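Long-range contact in pullulanase (Bacillus acidopullulyticus, PDB 2WAN), which hydrolyses alpha-1,6-glucosidic linkages in pullulan and at the branch points of starch polysaccharides, as a debranching enzyme of the alpha-amylase type: residues Thr728-Ser734 with Gln771-Gln777. Residues are numbered along the deposited sequence; the frame is centred on the assembly and turned at random.
Sequences TINYVTS and QGVPFMQ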
ATOM      1  N   THR A 728       0.010 -14.148  -2.348  1.00 10.40           N
ATOM      2  CA  THR A 728      -0.005 -14.153  -0.887  1.00 11.40           C
ATOM      3  C   THR A 728       1.404 -14.129  -0.313  1.00 11.02           C
ATOM      4  O   THR A 728       2.249 -14.981  -0.650  1.00 10.43           O
ATOM      5  CB  THR A 728      -0.826 -15.348  -0.275  1.00  9.90           C
ATOM      6  OG1 THR A 728      -0.750 -15.284   1.157  1.00 11.75           O
ATOM      7  CG2 THR A 728      -0.280 -16.735  -0.754  1.00 12.71           C
ATOM      8  N   ILE A 729       1.640 -13.144   0.553  1.00  9.80           N
ATOM      9  CA  ILE A 729       2.862 -13.083   1.367  1.00 10.69           C
ATOM     10  C   ILE A 729       2.537 -13.686   2.738  1.00 10.41           C
ATOM     11  O   ILE A 729       1.870 -13.059   3.568  1.00 10.95           O
ATOM     12  CB  ILE A 729       3.388 -11.636   1.521  1.00  9.32           C
ATOM     13  CG1 ILE A 729       3.340 -10.874   0.184  1.00 11.81           C
ATOM     14  CG2 ILE A 729       4.832 -11.636   2.159  1.00  9.25           C
ATOM     15  CD1 ILE A 729       4.180 -11.502  -0.964  1.00 13.14           C
ATOM     16  N   ASN A 730       3.018 -14.910   2.961  1.00  9.11           N
ATOM     17  CA  ASN A 730       2.705 -15.647   4.180  1.00  9.98           C
ATOM     18  C   ASN A 730       3.671 -15.235   5.278  1.00 12.23           C
ATOM     19  O   ASN A 730       4.878 -15.142   5.045  1.00 11.02           O
ATOM     20  CB  ASN A 730       2.843 -17.154   3.924  1.00  9.60           C
ATOM     21  CG  ASN A 730       1.840 -17.661   2.911  1.00 11.90           C
ATOM     22  OD1 ASN A 730       0.705 -17.177   2.850  1.00 10.30           O
ATOM     23  ND2 ASN A 730       2.243 -18.646   2.118  1.00 10.40           N
ATOM     24  N   TYR A 731       3.141 -14.993   6.475  1.00 10.25           N
ATOM     25  CA  TYR A 731       4.009 -14.558   7.573  1.00 10.15           C
ATOM     26  C   TYR A 731       3.310 -14.739   8.905  1.00 10.92           C
ATOM     27  O   TYR A 731       2.071 -14.945   8.957  1.00 11.65           O
ATOM     28  CB  TYR A 731       4.459 -13.089   7.396  1.00  8.72           C
ATOM     29  CG  TYR A 731       3.399 -12.043   7.715  1.00  6.69           C
ATOM     30  CD1 TYR A 731       2.173 -12.013   7.046  1.00 12.76           C
ATOM     31  CD2 TYR A 731       3.632 -11.069   8.692  1.00 13.76           C
ATOM     32  CE1 TYR A 731       1.197 -11.026   7.353  1.00 12.51           C
ATOM     33  CE2 TYR A 731       2.670 -10.088   8.998  1.00 15.74           C
ATOM     34  CZ  TYR A 731       1.460 -10.078   8.324  1.00 13.72           C
ATOM     35  OH  TYR A 731       0.523  -9.111   8.627  1.00 16.20           O
ATOM     36  N   VAL A 732       4.119 -14.666   9.959  1.00 10.74           N
ATOM     37  CA  VAL A 732       3.610 -14.685  11.328  1.00 10.38           C
ATOM     38  C   VAL A 732       3.984 -13.408  12.107  1.00 11.32           C
ATOM     39  O   VAL A 732       3.209 -12.978  12.965  1.00 11.30           O
ATOM     40  CB  VAL A 732       4.009 -15.995  12.063  1.00  9.24           C
ATOM     41  CG1 VAL A 732       5.510 -16.087  12.252  1.00 10.69           C
ATOM     42  CG2 VAL A 732       3.275 -16.114  13.442  1.00 12.15           C
ATOM     43  N   THR A 733       5.135 -12.798  11.813  1.00  9.14           N
ATOM     44  CA  THR A 733       5.469 -11.504  12.431  1.00 10.98           C
ATOM     45  C   THR A 733       6.149 -10.577  11.429  1.00 11.83           C
ATOM     46  O   THR A 733       6.584 -11.016  10.363  1.00 11.05           O
ATOM     47  CB  THR A 733       6.420 -11.647  13.648  1.00 11.75           C
ATOM     48  OG1 THR A 733       7.651 -12.266  13.244  1.00 12.94           O
ATOM     49  CG2 THR A 733       5.772 -12.502  14.772  1.00 11.37           C
ATOM     50  N   SER A 734       6.254  -9.305  11.820  1.00 13.00           N
ATOM     51  CA  SER A 734       6.911  -8.258  11.040  1.00 12.43           C
ATOM     52  C   SER A 734       7.399  -7.188  12.021  1.00 12.85           C
ATOM     53  O   SER A 734       7.255  -7.356  13.246  1.00 12.55           O
ATOM     54  CB  SER A 734       5.906  -7.641  10.051  1.00 14.17           C
ATOM     55  OG  SER A 734       4.919  -6.877  10.751  1.00 14.61           O
ATOM     56  N   GLN A 771       2.484 -23.233   0.325  1.00  9.30           N
ATOM     57  CA  GLN A 771       2.514 -22.579  -0.995  1.00 10.15           C
ATOM     58  C   GLN A 771       2.333 -21.068  -0.819  1.00  9.63           C
ATOM     59  O   GLN A 771       1.604 -20.625   0.074  1.00  9.49           O
ATOM     60  CB  GLN A 771       1.409 -23.134  -1.909  1.00 10.24           C
ATOM     61  CG  GLN A 771       1.438 -24.665  -2.075  1.00 12.35           C
ATOM     62  CD  GLN A 771       2.695 -25.161  -2.776  1.00 11.50           C
ATOM     63  OE1 GLN A 771       3.133 -24.585  -3.769  1.00 12.00           O
ATOM     64  NE2 GLN A 771       3.277 -26.241  -2.258  1.00  9.36           N
ATOM     65  N   GLY A 772       2.985 -20.276  -1.673  1.00 10.48           N
ATOM     66  CA  GLY A 772       2.951 -18.825  -1.529  1.00 10.05           C
ATOM     67  C   GLY A 772       4.346 -18.240  -1.353  1.00  9.39           C
ATOM     68  O   GLY A 772       5.361 -18.895  -1.671  1.00  9.00           O
ATOM     69  N   VAL A 773       4.390 -16.995  -0.880  1.00  9.67           N
ATOM     70  CA  VAL A 773       5.660 -16.285  -0.711  1.00  9.34           C
ATOM     71  C   VAL A 773       6.030 -16.160   0.763  1.00  8.10           C
ATOM     72  O   VAL A 773       5.410 -15.380   1.481  1.00 12.17           O
ATOM     73  CB  VAL A 773       5.639 -14.867  -1.339  1.00  8.53           C
ATOM     74  CG1 VAL A 773       7.059 -14.258  -1.285  1.00 11.68           C
ATOM     75  CG2 VAL A 773       5.113 -14.924  -2.799  1.00 11.31           C
ATOM     76  N   PRO A 774       7.039 -16.917   1.224  1.00 10.19           N
ATOM     77  CA  PRO A 774       7.339 -16.822   2.658  1.00  8.89           C
ATOM     78  C   PRO A 774       8.108 -15.550   3.036  1.00 11.10           C
ATOM     79  O   PRO A 774       9.079 -15.185   2.362  1.00 10.90           O
ATOM     80  CB  PRO A 774       8.209 -18.056   2.910  1.00  8.46           C
ATOM     81  CG  PRO A 774       8.884 -18.301   1.580  1.00 11.44           C
ATOM     82  CD  PRO A 774       7.804 -17.992   0.570  1.00  9.44           C
ATOM     83  N   PHE A 775       7.717 -14.943   4.153  1.00  9.65           N
ATOM     84  CA  PHE A 775       8.330 -13.702   4.639  1.00 10.38           C
ATOM     85  C   PHE A 775       8.597 -13.913   6.111  1.00  9.76           C
ATOM     86  O   PHE A 775       7.768 -14.541   6.813  1.00 10.17           O
ATOM     87  CB  PHE A 775       7.304 -12.554   4.467  1.00 10.29           C
ATOM     88  CG  PHE A 775       7.658 -11.273   5.200  1.00 10.72           C
ATOM     89  CD1 PHE A 775       8.217 -10.189   4.517  1.00 10.62           C
ATOM     90  CD2 PHE A 775       7.393 -11.135   6.562  1.00  9.90           C
ATOM     91  CE1 PHE A 775       8.502  -8.988   5.184  1.00 11.88           C
ATOM     92  CE2 PHE A 775       7.688  -9.956   7.235  1.00  9.53           C
ATOM     93  CZ  PHE A 775       8.262  -8.883   6.546  1.00 10.39           C
ATOM     94  N   MET A 776       9.728 -13.395   6.587  1.00 10.48           N
ATOM     95  CA  MET A 776      10.022 -13.432   8.033  1.00 11.36           C
ATOM     96  C   MET A 776      10.603 -12.102   8.490  1.00 11.94           C
ATOM     97  O   MET A 776      11.331 -11.426   7.732  1.00  9.78           O
ATOM     98  CB  MET A 776      10.985 -14.581   8.369  1.00 13.85           C
ATOM     99  CG  MET A 776      12.374 -14.460   7.714  1.00 12.03           C
ATOM    100  SD  MET A 776      13.532 -15.775   8.115  1.00 11.63           S
ATOM    101  CE  MET A 776      13.913 -15.387   9.829  1.00 15.86           C
ATOM    102  N   GLN A 777      10.281 -11.728   9.730  1.00  9.97           N
ATOM    103  CA  GLN A 777      10.936 -10.586  10.356  1.00  9.50           C
ATOM    104  C   GLN A 777      12.380 -10.979  10.672  1.00 10.42           C
ATOM    105  O   GLN A 777      12.630 -11.968  11.351  1.00  9.59           O
ATOM    106  CB  GLN A 777      10.238 -10.194  11.663  1.00 10.18           C
ATOM    107  CG  GLN A 777      10.853  -8.904  12.259  1.00 10.48           C
ATOM    108  CD  GLN A 777      10.270  -8.445  13.587  1.00 13.21           C
ATOM    109  OE1 GLN A 777      10.580  -7.337  14.026  1.00 13.87           O
ATOM    110  NE2 GLN A 777       9.454  -9.284  14.247  1.00 12.25           N
TER
HETATM  111  O   HOH W   1       6.866 -14.881   9.345  1.00 12.70           O
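Phe775 reaches from strand 773-777 across to residues 728-734, its CB 3.5 Å from Ile729 CG2. With CG anti to the backbone N (chi1 167°), the ring is carried past Ile729 to Tyr731, whose CB lies 3.6 Å from Phe775 CD2, and the carbonyl O of Thr733 sits in the ring plane at its edge, 3.5 Å from Phe775 CE2. Phe679, on the neighbouring strand, meets both aromatic rings edge-to-face. Nearer the strand starts, Ile729 and Val773 lie side by side on the same face of the sheet, Ile729 CD1 packing 3.7 Å from Val773 CB. The strands are the last two of the parallel eight-stranded TIM barrel of the catalytic domain, and the crossover between them runs through helices 740-747 and 753-769. Val773 N donates to Thr728 O, Asn730 N to Val773 O and Phe775 N to Asn730 O. On the other face, Asn730 ND2 donates to Gln771 O (2.9 Å), which lies almost in the amide plane, while Thr728 OG1 donates to Asn730 OD1 and fixes the amide's rotation. A leucine in place of Asn730 would probably leave Gln771 O and Thr728 OG1 without these partners. Beside this amide, Gly772 adopts backbone angles that call for glycine, and a CB would strike Asn730 ND2. Beyond the strand pairing, a water joins Val732 N to Phe775 O, and Gln777 extends alongside Ser734, its OE1 hydrogen-bonded to NH1 of Arg784. Apolar side chains thus pack along one face of this pair of strands, whereas the Asn730 amide, held by the Thr728 hydroxyl, and the water take up backbone polar groups around it.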